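Local coordinates for Serine/threonine-protein kinase Tel1 (Chaetomium thermophilum, PDB 6SKY) that phosphorylates serine and threonine residues of proteins using ATP, and probably acts as a DNA damage sensor that switches on checkpoint signalling, at residues Y2043-Q2048 against D2053-M2058; K2020-N2025 against T2137-S2142; A2400-K2405 against V2410-V2415; F2298-L2303 against K2375-N2380. All coordinates share one frame; numbering follows the deposited sequence.

Contact 1: Y2043-Q2048 against D2053-M2058; sequences YQSMYQ and DTVRSM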
# COMPACT_ATOMS: atom_id res chain seq x y z
N TYR A 2043 -23.53 -23.84 -22.26
CA TYR A 2043 -24.07 -23.97 -20.90
C TYR A 2043 -25.58 -23.77 -20.87
O TYR A 2043 -26.27 -24.41 -20.06
CB TYR A 2043 -23.40 -22.98 -19.95
CG TYR A 2043 -21.99 -23.35 -19.64
CD1 TYR A 2043 -21.69 -24.55 -19.03
CD2 TYR A 2043 -20.95 -22.51 -19.97
CE1 TYR A 2043 -20.40 -24.89 -18.77
CE2 TYR A 2043 -19.66 -22.85 -19.71
CZ TYR A 2043 -19.39 -24.04 -19.11
OH TYR A 2043 -18.10 -24.37 -18.85
N GLN A 2044 -26.11 -22.90 -21.71
CA GLN A 2044 -27.55 -22.73 -21.82
C GLN A 2044 -28.22 -24.02 -22.26
O GLN A 2044 -29.20 -24.46 -21.66
CB GLN A 2044 -27.86 -21.60 -22.79
CG GLN A 2044 -29.31 -21.37 -23.03
CD GLN A 2044 -29.55 -20.21 -23.94
OE1 GLN A 2044 -29.00 -20.15 -25.03
NE2 GLN A 2044 -30.36 -19.28 -23.51
N SER A 2045 -27.70 -24.64 -23.32
CA SER A 2045 -28.21 -25.93 -23.73
C SER A 2045 -28.12 -26.94 -22.61
O SER A 2045 -28.98 -27.81 -22.49
CB SER A 2045 -27.44 -26.44 -24.94
OG SER A 2045 -27.63 -27.83 -25.07
N MET A 2046 -27.08 -26.86 -21.79
CA MET A 2046 -26.99 -27.75 -20.63
C MET A 2046 -28.11 -27.47 -19.64
O MET A 2046 -28.56 -28.39 -18.94
CB MET A 2046 -25.63 -27.60 -19.96
CG MET A 2046 -25.31 -28.65 -18.95
SD MET A 2046 -23.73 -28.32 -18.18
CE MET A 2046 -23.63 -29.71 -17.07
N TYR A 2047 -28.57 -26.23 -19.56
CA TYR A 2047 -29.66 -25.89 -18.66
C TYR A 2047 -31.01 -26.32 -19.22
O TYR A 2047 -31.83 -26.90 -18.50
CB TYR A 2047 -29.64 -24.38 -18.40
CG TYR A 2047 -30.72 -23.88 -17.48
CD1 TYR A 2047 -30.70 -24.18 -16.13
CD2 TYR A 2047 -31.74 -23.08 -17.95
CE1 TYR A 2047 -31.68 -23.72 -15.29
CE2 TYR A 2047 -32.72 -22.61 -17.12
CZ TYR A 2047 -32.68 -22.94 -15.79
OH TYR A 2047 -33.66 -22.47 -14.95
N GLN A 2048 -31.25 -26.05 -20.50
CA GLN A 2048 -32.53 -26.32 -21.15
C GLN A 2048 -32.47 -27.61 -21.95
O GLN A 2048 -32.55 -27.61 -23.18
CB GLN A 2048 -32.91 -25.16 -22.05
CG GLN A 2048 -32.69 -23.81 -21.45
CD GLN A 2048 -32.91 -22.70 -22.44
OE1 GLN A 2048 -32.81 -22.91 -23.64
NE2 GLN A 2048 -33.21 -21.51 -21.94
N ASP A 2053 -27.65 -36.13 -25.02
CA ASP A 2053 -27.29 -36.11 -26.43
C ASP A 2053 -27.43 -34.72 -27.03
O ASP A 2053 -26.61 -34.32 -27.86
CB ASP A 2053 -28.15 -37.11 -27.17
CG ASP A 2053 -28.30 -38.42 -26.42
OD1 ASP A 2053 -27.28 -39.13 -26.25
OD2 ASP A 2053 -29.42 -38.72 -25.97
N THR A 2054 -28.45 -33.97 -26.62
CA THR A 2054 -28.58 -32.59 -27.07
C THR A 2054 -27.40 -31.75 -26.61
O THR A 2054 -26.88 -30.91 -27.36
CB THR A 2054 -29.89 -32.00 -26.55
OG1 THR A 2054 -30.92 -32.98 -26.65
CG2 THR A 2054 -30.27 -30.78 -27.35
N VAL A 2055 -26.96 -31.97 -25.37
CA VAL A 2055 -25.85 -31.19 -24.84
C VAL A 2055 -24.56 -31.55 -25.56
O VAL A 2055 -23.75 -30.67 -25.87
CB VAL A 2055 -25.74 -31.39 -23.32
CG1 VAL A 2055 -24.89 -30.31 -22.73
CG2 VAL A 2055 -27.11 -31.37 -22.70
N ARG A 2056 -24.35 -32.84 -25.83
CA ARG A 2056 -23.17 -33.22 -26.59
C ARG A 2056 -23.19 -32.61 -27.98
O ARG A 2056 -22.15 -32.19 -28.49
CB ARG A 2056 -23.06 -34.74 -26.68
CG ARG A 2056 -22.54 -35.40 -25.44
CD ARG A 2056 -22.72 -36.89 -25.55
NE ARG A 2056 -22.25 -37.59 -24.36
CZ ARG A 2056 -22.54 -38.86 -24.10
NH1 ARG A 2056 -22.08 -39.43 -23.00
NH2 ARG A 2056 -23.31 -39.55 -24.93
N SER A 2057 -24.35 -32.56 -28.61
CA SER A 2057 -24.43 -31.96 -29.94
C SER A 2057 -24.10 -30.49 -29.90
O SER A 2057 -23.41 -29.97 -30.79
CB SER A 2057 -25.82 -32.18 -30.52
OG SER A 2057 -26.14 -33.55 -30.53
N MET A 2058 -24.55 -29.78 -28.86
CA MET A 2058 -24.25 -28.36 -28.77
C MET A 2058 -22.77 -28.12 -28.50
O MET A 2058 -22.17 -27.20 -29.07
CB MET A 2058 -25.10 -27.71 -27.69
CG MET A 2058 -24.95 -26.22 -27.62
SD MET A 2058 -25.67 -25.37 -29.02
CE MET A 2058 -27.38 -25.76 -28.78

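Contact 2: K2020-N2025 against T2137-S2142; sequences KLEIWN and TLSMWS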
# COMPACT_ATOMS: atom_id res chain seq x y z
N LYS A 2020 -21.77 -15.83 -15.68
CA LYS A 2020 -21.34 -15.77 -14.29
C LYS A 2020 -22.52 -15.67 -13.34
O LYS A 2020 -22.52 -16.30 -12.27
CB LYS A 2020 -20.40 -14.60 -14.08
CG LYS A 2020 -19.03 -14.82 -14.63
CD LYS A 2020 -18.21 -13.58 -14.51
CE LYS A 2020 -16.81 -13.81 -15.01
NZ LYS A 2020 -16.18 -14.91 -14.26
N LEU A 2021 -23.53 -14.88 -13.68
CA LEU A 2021 -24.71 -14.79 -12.83
C LEU A 2021 -25.71 -15.90 -13.09
O LEU A 2021 -26.70 -16.00 -12.35
CB LEU A 2021 -25.40 -13.44 -13.02
CG LEU A 2021 -24.60 -12.25 -12.53
CD1 LEU A 2021 -25.28 -10.97 -12.91
CD2 LEU A 2021 -24.42 -12.34 -11.05
N GLU A 2022 -25.49 -16.73 -14.10
CA GLU A 2022 -26.36 -17.84 -14.47
C GLU A 2022 -27.75 -17.35 -14.87
O GLU A 2022 -28.76 -17.70 -14.27
CB GLU A 2022 -26.43 -18.86 -13.34
CG GLU A 2022 -25.10 -19.47 -13.05
CD GLU A 2022 -25.20 -20.66 -12.15
OE1 GLU A 2022 -26.26 -20.83 -11.52
OE2 GLU A 2022 -24.23 -21.44 -12.08
N ILE A 2023 -27.77 -16.54 -15.91
CA ILE A 2023 -28.99 -16.02 -16.52
C ILE A 2023 -29.11 -16.71 -17.87
O ILE A 2023 -28.52 -16.28 -18.86
CB ILE A 2023 -28.94 -14.50 -16.68
CG1 ILE A 2023 -28.83 -13.83 -15.33
CG2 ILE A 2023 -30.15 -14.01 -17.42
CD1 ILE A 2023 -28.38 -12.41 -15.42
N TRP A 2024 -29.87 -17.80 -17.92
CA TRP A 2024 -29.83 -18.71 -19.05
C TRP A 2024 -30.92 -18.45 -20.08
O TRP A 2024 -31.26 -19.36 -20.83
CB TRP A 2024 -29.91 -20.15 -18.56
CG TRP A 2024 -28.81 -20.56 -17.65
CD1 TRP A 2024 -28.95 -21.12 -16.43
CD2 TRP A 2024 -27.41 -20.45 -17.88
NE1 TRP A 2024 -27.73 -21.37 -15.88
CE2 TRP A 2024 -26.76 -20.96 -16.75
CE3 TRP A 2024 -26.64 -19.96 -18.93
CZ2 TRP A 2024 -25.39 -21.00 -16.65
CZ3 TRP A 2024 -25.29 -20.00 -18.82
CH2 TRP A 2024 -24.67 -20.52 -17.69
N ASN A 2025 -31.46 -17.24 -20.14
CA ASN A 2025 -32.55 -16.94 -21.05
C ASN A 2025 -32.22 -15.80 -22.00
O ASN A 2025 -33.11 -15.08 -22.44
CB ASN A 2025 -33.83 -16.64 -20.28
CG ASN A 2025 -33.69 -15.47 -19.34
OD1 ASN A 2025 -33.26 -14.39 -19.74
ND2 ASN A 2025 -34.07 -15.67 -18.09
N THR A 2137 -18.99 -24.94 -15.11
CA THR A 2137 -19.23 -26.34 -15.46
C THR A 2137 -19.57 -27.16 -14.23
O THR A 2137 -20.54 -27.93 -14.24
CB THR A 2137 -18.00 -26.90 -16.16
OG1 THR A 2137 -17.81 -26.22 -17.40
CG2 THR A 2137 -18.18 -28.34 -16.44
N LEU A 2138 -18.77 -27.03 -13.17
CA LEU A 2138 -18.98 -27.87 -12.00
C LEU A 2138 -20.29 -27.53 -11.29
O LEU A 2138 -21.00 -28.43 -10.84
CB LEU A 2138 -17.80 -27.74 -11.05
CG LEU A 2138 -16.52 -28.45 -11.49
CD1 LEU A 2138 -15.43 -28.23 -10.49
CD2 LEU A 2138 -16.77 -29.92 -11.67
N SER A 2139 -20.65 -26.25 -11.22
CA SER A 2139 -21.90 -25.90 -10.56
C SER A 2139 -23.11 -26.36 -11.38
O SER A 2139 -24.06 -26.92 -10.82
CB SER A 2139 -21.98 -24.41 -10.30
OG SER A 2139 -22.38 -23.71 -11.45
N MET A 2140 -23.08 -26.15 -12.70
CA MET A 2140 -24.18 -26.61 -13.54
C MET A 2140 -24.35 -28.11 -13.46
O MET A 2140 -25.47 -28.62 -13.42
CB MET A 2140 -23.95 -26.18 -14.98
CG MET A 2140 -24.22 -24.73 -15.25
SD MET A 2140 -25.96 -24.33 -15.11
CE MET A 2140 -26.64 -25.53 -16.22
N TRP A 2141 -23.24 -28.86 -13.45
CA TRP A 2141 -23.34 -30.30 -13.35
C TRP A 2141 -23.91 -30.72 -12.00
O TRP A 2141 -24.65 -31.70 -11.91
CB TRP A 2141 -21.97 -30.93 -13.56
CG TRP A 2141 -21.99 -32.37 -13.81
CD1 TRP A 2141 -22.56 -33.02 -14.85
CD2 TRP A 2141 -21.36 -33.38 -13.02
NE1 TRP A 2141 -22.34 -34.36 -14.76
CE2 TRP A 2141 -21.60 -34.61 -13.64
CE3 TRP A 2141 -20.61 -33.35 -11.85
CZ2 TRP A 2141 -21.13 -35.80 -13.13
CZ3 TRP A 2141 -20.15 -34.53 -11.34
CH2 TRP A 2141 -20.41 -35.74 -11.97
N SER A 2142 -23.58 -29.99 -10.94
CA SER A 2142 -24.14 -30.32 -9.64
C SER A 2142 -25.63 -30.01 -9.56
O SER A 2142 -26.34 -30.64 -8.78
CB SER A 2142 -23.39 -29.57 -8.55
OG SER A 2142 -24.08 -29.68 -7.32

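Contact 3: A2400-K2405 against V2410-V2415; sequences ALWLEK and VANEVV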
# COMPACT_ATOMS: atom_id res chain seq x y z
N ALA A 2400 25.17 -23.30 8.47
CA ALA A 2400 25.68 -22.10 9.14
C ALA A 2400 25.54 -22.22 10.65
O ALA A 2400 26.49 -21.96 11.40
CB ALA A 2400 24.93 -20.87 8.63
N LEU A 2401 24.37 -22.66 11.11
CA LEU A 2401 24.12 -22.75 12.54
C LEU A 2401 25.01 -23.79 13.21
O LEU A 2401 25.42 -23.61 14.35
CB LEU A 2401 22.65 -23.09 12.76
CG LEU A 2401 22.13 -23.11 14.18
CD1 LEU A 2401 22.15 -21.72 14.74
CD2 LEU A 2401 20.74 -23.65 14.15
N TRP A 2402 25.32 -24.88 12.52
CA TRP A 2402 26.15 -25.91 13.11
C TRP A 2402 27.61 -25.51 13.11
O TRP A 2402 28.34 -25.83 14.05
CB TRP A 2402 25.98 -27.22 12.35
CG TRP A 2402 26.75 -28.35 12.92
CD1 TRP A 2402 27.04 -28.57 14.23
CD2 TRP A 2402 27.34 -29.43 12.20
NE1 TRP A 2402 27.77 -29.72 14.37
CE2 TRP A 2402 27.97 -30.26 13.13
CE3 TRP A 2402 27.40 -29.77 10.85
CZ2 TRP A 2402 28.64 -31.41 12.76
CZ3 TRP A 2402 28.07 -30.91 10.49
CH2 TRP A 2402 28.68 -31.72 11.44
N LEU A 2403 28.07 -24.83 12.06
CA LEU A 2403 29.47 -24.43 12.03
C LEU A 2403 29.75 -23.30 13.00
O LEU A 2403 30.88 -23.17 13.48
CB LEU A 2403 29.88 -24.03 10.62
CG LEU A 2403 29.87 -25.13 9.55
CD1 LEU A 2403 30.57 -24.67 8.30
CD2 LEU A 2403 30.51 -26.39 10.08
N GLU A 2404 28.75 -22.48 13.32
CA GLU A 2404 28.95 -21.47 14.36
C GLU A 2404 29.15 -22.12 15.72
O GLU A 2404 29.92 -21.62 16.54
CB GLU A 2404 27.78 -20.51 14.41
CG GLU A 2404 27.77 -19.50 13.29
CD GLU A 2404 26.52 -18.65 13.27
OE1 GLU A 2404 25.74 -18.72 14.24
OE2 GLU A 2404 26.30 -17.93 12.27
N LYS A 2405 28.46 -23.23 15.98
CA LYS A 2405 28.45 -23.89 17.28
C LYS A 2405 29.29 -25.16 17.27
O LYS A 2405 28.92 -26.16 17.88
CB LYS A 2405 27.03 -24.22 17.70
CG LYS A 2405 26.08 -23.08 17.59
CD LYS A 2405 26.41 -22.02 18.59
CE LYS A 2405 25.36 -20.95 18.59
NZ LYS A 2405 25.48 -20.11 19.80
N VAL A 2410 26.60 -29.58 23.11
CA VAL A 2410 25.17 -29.89 23.03
C VAL A 2410 24.72 -29.95 21.57
O VAL A 2410 23.97 -30.85 21.17
CB VAL A 2410 24.39 -28.86 23.86
CG1 VAL A 2410 23.14 -28.42 23.13
CG2 VAL A 2410 24.05 -29.44 25.22
N ALA A 2411 25.16 -28.98 20.77
CA ALA A 2411 24.86 -29.00 19.35
C ALA A 2411 25.40 -30.26 18.69
O ALA A 2411 24.73 -30.88 17.86
CB ALA A 2411 25.42 -27.76 18.67
N ASN A 2412 26.61 -30.66 19.07
CA ASN A 2412 27.20 -31.84 18.46
C ASN A 2412 26.48 -33.11 18.89
O ASN A 2412 26.38 -34.04 18.09
CB ASN A 2412 28.68 -31.91 18.79
CG ASN A 2412 29.45 -30.75 18.20
OD1 ASN A 2412 29.13 -30.28 17.12
ND2 ASN A 2412 30.45 -30.28 18.92
N GLU A 2413 25.95 -33.16 20.10
CA GLU A 2413 25.17 -34.34 20.48
C GLU A 2413 23.88 -34.43 19.69
O GLU A 2413 23.51 -35.51 19.21
CB GLU A 2413 24.87 -34.32 21.98
CG GLU A 2413 26.11 -34.42 22.85
CD GLU A 2413 26.99 -35.59 22.49
OE1 GLU A 2413 26.46 -36.66 22.12
OE2 GLU A 2413 28.23 -35.45 22.59
N VAL A 2414 23.17 -33.30 19.53
CA VAL A 2414 21.94 -33.34 18.75
C VAL A 2414 22.22 -33.73 17.30
O VAL A 2414 21.50 -34.53 16.70
CB VAL A 2414 21.21 -31.99 18.83
CG1 VAL A 2414 19.95 -32.03 18.02
CG2 VAL A 2414 20.89 -31.67 20.26
N VAL A 2415 23.28 -33.16 16.72
CA VAL A 2415 23.62 -33.48 15.34
C VAL A 2415 24.01 -34.94 15.21
O VAL A 2415 23.59 -35.62 14.27
CB VAL A 2415 24.75 -32.56 14.85
CG1 VAL A 2415 25.25 -33.05 13.53
CG2 VAL A 2415 24.24 -31.15 14.72

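Contact 4: F2298-L2303 against K2375-N2380; sequences FCDEQL and KLCIEN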
# COMPACT_ATOMS: atom_id res chain seq x y z
N PHE A 2298 10.80 -20.87 14.12
CA PHE A 2298 10.44 -20.18 15.35
C PHE A 2298 11.61 -20.14 16.33
O PHE A 2298 11.97 -19.08 16.84
CB PHE A 2298 9.23 -20.84 15.99
CG PHE A 2298 8.87 -20.29 17.33
CD1 PHE A 2298 8.12 -19.14 17.45
CD2 PHE A 2298 9.27 -20.93 18.48
CE1 PHE A 2298 7.80 -18.65 18.67
CE2 PHE A 2298 8.95 -20.43 19.71
CZ PHE A 2298 8.21 -19.29 19.80
N CYS A 2299 12.20 -21.30 16.63
CA CYS A 2299 13.29 -21.33 17.59
C CYS A 2299 14.49 -20.52 17.11
O CYS A 2299 15.15 -19.84 17.90
CB CYS A 2299 13.71 -22.77 17.87
SG CYS A 2299 12.53 -23.74 18.79
N ASP A 2300 14.78 -20.58 15.82
CA ASP A 2300 15.87 -19.78 15.28
C ASP A 2300 15.61 -18.30 15.47
O ASP A 2300 16.50 -17.55 15.90
CB ASP A 2300 16.06 -20.09 13.80
CG ASP A 2300 17.41 -19.68 13.28
OD1 ASP A 2300 18.22 -19.19 14.08
OD2 ASP A 2300 17.65 -19.85 12.08
N GLU A 2301 14.40 -17.85 15.15
CA GLU A 2301 14.05 -16.45 15.37
C GLU A 2301 14.12 -16.08 16.84
O GLU A 2301 14.39 -14.92 17.17
CB GLU A 2301 12.66 -16.20 14.81
CG GLU A 2301 12.12 -14.82 15.01
CD GLU A 2301 10.66 -14.74 14.65
OE1 GLU A 2301 10.05 -15.80 14.40
OE2 GLU A 2301 10.11 -13.62 14.62
N GLN A 2302 13.89 -17.03 17.74
CA GLN A 2302 14.02 -16.72 19.16
C GLN A 2302 15.47 -16.61 19.58
O GLN A 2302 15.77 -15.92 20.56
CB GLN A 2302 13.33 -17.78 20.02
CG GLN A 2302 11.85 -17.88 19.80
CD GLN A 2302 11.18 -16.54 19.82
OE1 GLN A 2302 11.32 -15.78 20.77
NE2 GLN A 2302 10.46 -16.23 18.76
N LEU A 2303 16.38 -17.28 18.89
CA LEU A 2303 17.80 -17.12 19.19
C LEU A 2303 18.31 -15.75 18.76
O LEU A 2303 18.85 -14.99 19.57
CB LEU A 2303 18.62 -18.22 18.53
CG LEU A 2303 18.68 -19.53 19.29
CD1 LEU A 2303 19.57 -20.50 18.55
CD2 LEU A 2303 19.19 -19.28 20.68
N LYS A 2375 19.06 -26.44 20.91
CA LYS A 2375 18.76 -27.85 20.70
C LYS A 2375 17.55 -28.03 19.79
O LYS A 2375 17.60 -28.79 18.82
CB LYS A 2375 18.50 -28.54 22.04
CG LYS A 2375 19.71 -29.10 22.71
CD LYS A 2375 19.34 -29.71 24.04
CE LYS A 2375 20.57 -30.22 24.77
NZ LYS A 2375 20.24 -30.79 26.11
N LEU A 2376 16.45 -27.36 20.11
CA LEU A 2376 15.23 -27.54 19.32
C LEU A 2376 15.42 -27.07 17.89
O LEU A 2376 14.92 -27.70 16.96
CB LEU A 2376 14.08 -26.79 19.97
CG LEU A 2376 13.63 -27.31 21.33
CD1 LEU A 2376 12.56 -26.42 21.88
CD2 LEU A 2376 13.13 -28.71 21.18
N CYS A 2377 16.17 -25.99 17.69
CA CYS A 2377 16.39 -25.47 16.35
C CYS A 2377 17.15 -26.48 15.49
O CYS A 2377 16.73 -26.80 14.38
CB CYS A 2377 17.15 -24.15 16.43
SG CYS A 2377 17.27 -23.24 14.90
N ILE A 2378 18.26 -27.00 16.01
CA ILE A 2378 19.06 -27.93 15.21
C ILE A 2378 18.28 -29.21 14.95
O ILE A 2378 18.25 -29.72 13.82
CB ILE A 2378 20.40 -28.20 15.89
CG1 ILE A 2378 21.37 -27.06 15.62
CG2 ILE A 2378 21.00 -29.48 15.40
CD1 ILE A 2378 22.70 -27.24 16.24
N GLU A 2379 17.63 -29.75 15.99
CA GLU A 2379 16.91 -31.00 15.83
C GLU A 2379 15.79 -30.87 14.80
O GLU A 2379 15.61 -31.76 13.97
CB GLU A 2379 16.35 -31.44 17.17
CG GLU A 2379 15.31 -32.51 17.07
CD GLU A 2379 14.75 -32.88 18.42
OE1 GLU A 2379 15.29 -32.39 19.43
OE2 GLU A 2379 13.78 -33.65 18.47
N ASN A 2380 15.04 -29.77 14.84
CA ASN A 2380 13.92 -29.65 13.91
C ASN A 2380 14.37 -29.29 12.51
O ASN A 2380 13.70 -29.68 11.55
CB ASN A 2380 12.93 -28.62 14.42
CG ASN A 2380 12.17 -29.10 15.63
OD1 ASN A 2380 11.50 -30.11 15.58
ND2 ASN A 2380 12.29 -28.37 16.71

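Contact 1: Y2043-Q2048 against D2053-M2058
Ser2045 overlaps the bent chain of Met2058: its CB sits 3.7 Å from Met2058 CG and its OG 3.6 Å from Met2058 CB. The hydroxyl is carried across by a first torsion that sets OG anti to the backbone N (chi1 161°), over the turn of the opposing helix, where Val2055 CA lies 3.8 Å from Ser2045 OG. Met2058 folds at chi2 and chi3, which curls its methyl back over the serine and puts CE 3.9 Å from Ser2045 CB. No hydrogen bond crosses between the segments; Ser2045 is buried against Met2058 and Val2055, while the backbones come nearest at Met2046 and Val2055. One turn away Val2055 straddles the backbone of the facing helix: CG1 lies 3.9 Å from Met2046 CB, while CG2 is directed at Ser2045 O, 4.0 Å away. Met2046 touches with CA, CB and, more loosely, CG, then runs extended, its sulfur end leading off between other helices. With an alanine here in place of Val2055 both branches would be lost, which would probably open a gap beside Met2046 and leave its CB less firmly packed. The two helices run nearly antiparallel (172°), their short axes 8.9 Å apart, as in the helical hairpins of a TPR-like alpha solenoid. Helix 2077-2097 closes one flank of the hairpin, Leu2097 touching both Met2046 and Val2055, and helix 2124-2143 adds Met2140 against Met2046 and Tyr2047.

Contact 2: K2020-N2025 against T2137-S2142
Trp2024 and Met2140 meet through the indole N-H side: Met2140 SD lies 3.5 Å from Trp2024 NE1 and 3.7 Å from Trp2024 CZ2. The sulfur stands obliquely to the indole, 57° off the normal of the five-membered ring, in a Met-aromatic contact. Bends at chi2 and chi3 bring SD there, since the root of the methionine does not head for the other segment. The first torsion of Trp2024 leaves CG beside the backbone N (chi1 -60°), and the indole turns back along its own chain, with Glu2022 CA 3.8 Å above one face toward the rim. Tyr2047 and Tyr2040 also meet this ring. The loop holding it follows a Schellman motif that ends helix 2011-2021; Glu2022, with its positive phi, is the C-prime residue, and its carbonyl O is hydrogen-bonded by Arg1970 of the second subunit. From that turn the glutamate chain is extended beyond CG and carries OE2 to 3.0 Å from Ser2139 OG. The serine hydroxyl occupies the position between backbone N and carbonyl carbon (chi1 81°); it lies within hydrogen-bonding range of Glu2022 OE2 and also of Thr2136 O in its own helix, and its one proton may serve either.

Contact 3: A2400-K2405 against V2410-V2415
Trp2402 reaches across to helix 2409-2418 and is met from two directions. Its NE1 donates a nearly straight hydrogen bond to Asn2412 OD1 (3.1 Å, 161° at the hydrogen), which accepts at the ring edge close to the indole plane; the amide itself is turned steeply against the ring. Asn2412 ND2 is hydrogen-bonded to Ser2406 O in the connecting loop, which is likely to fix the rotation of the amide. Val2415 comes over a face: CG2 makes a CH-pi contact 3.9 Å from the centroid of the five-membered ring, 15° off its normal, while CG1 lies 3.8 Å from Trp2402 CZ2. With CG anti to the backbone N (chi1 -178°), the indole lies across Asn2412 and Val2415 from a root not aimed at their helix. A leucine in place of Trp2402 would probably leave the buried Asn2412 OD1 without its donor and Val2415 without a flat surface to rest on. Phe2445 meets the indole edge-to-face, and Trp2402, Asn2412 and Val2415 are all buried. The end near the turn is slacker. There Ala2411 CB touches Lys2405 with its methyl alone, 4.0 Å from Lys2405 CB and 3.9 Å from Lys2405 O, and the lysine chain bends at chi2 and leads its amine away, to a long, weak ion pair with Glu2408 in the partly exposed region. Two short helices, 2394-2404 and 2409-2418, folded back on each other through a brief loop form a helical hairpin of the alpha-solenoid FAT region.

Contact 4: F2298-L2303 against K2375-N2380
The Asp2300 carboxylate has the sulfur of Cys2377 above one side of its plane: Cys2377 SG is 3.9 Å from Asp2300 CG and closer still, 3.5 Å, to Asp2300 CB. OD2 forms a salt bridge with Arg2397 and a weak hydrogen bond with Tyr2381 OH. The other flat group of this helix, the Phe2298 ring, has Gln2302 CG of its own helix 3.8 Å above one face and turns toward Gln2268 and Leu2272 of helix 2264-2279. Between the helices lie two cysteines at the nearest approach of the backbones. Cys2299 CB and Cys2377 CB are 4.0 Å apart, yet their sulfurs part: Cys2377 SG stands anti to the backbone N (chi1 -170°) and goes to Asp2300, whereas Cys2299 SG stands anti to the carbonyl carbon (chi1 -70°) and lies against Leu2376 CB at 3.6 Å. With the sulfurs this far apart, Cys2299 SG to Cys2377 SG 6.2 Å, the two form no disulfide. Leu2376 adds CD1, 4.1 Å from Cys2299 SG, on the less deeply buried side. The short axes pass 8.5 Å apart at a signed crossing angle of -143°, a close approach for which such small side chains leave room. Helix 2286-2303 is thereby packed on the long helix 2348-2387 within the FAT domain. No hydrogen bond or ion pair links the two segments: sulfur and hydrocarbon do the joining, while the buried charge of Asp2300 is probably compensated from outside by Arg2397.

In the fold
All four contacts lie in the helical FAT region, away from the ATP and magnesium sites, and form two groups. Contacts 1 and 2, centres 12 Å apart, touch through Tyr2043 OH and Thr2137 OG1 and through Gln2044 NE2 and Trp2024 O. Along the chain, contact 1 is nested inside the loop that contact 2 closes. Contacts 4 and 3 follow in that order, centres 11 Å apart, with Ile2378 of helix 2348-2387 packed on Ala2411 and Val2415, and Leu2401 on Cys2377. The two groups are separated by 51 to 66 Å between centres, so each knits a different part of the solenoid; contact 2 also borders the second subunit.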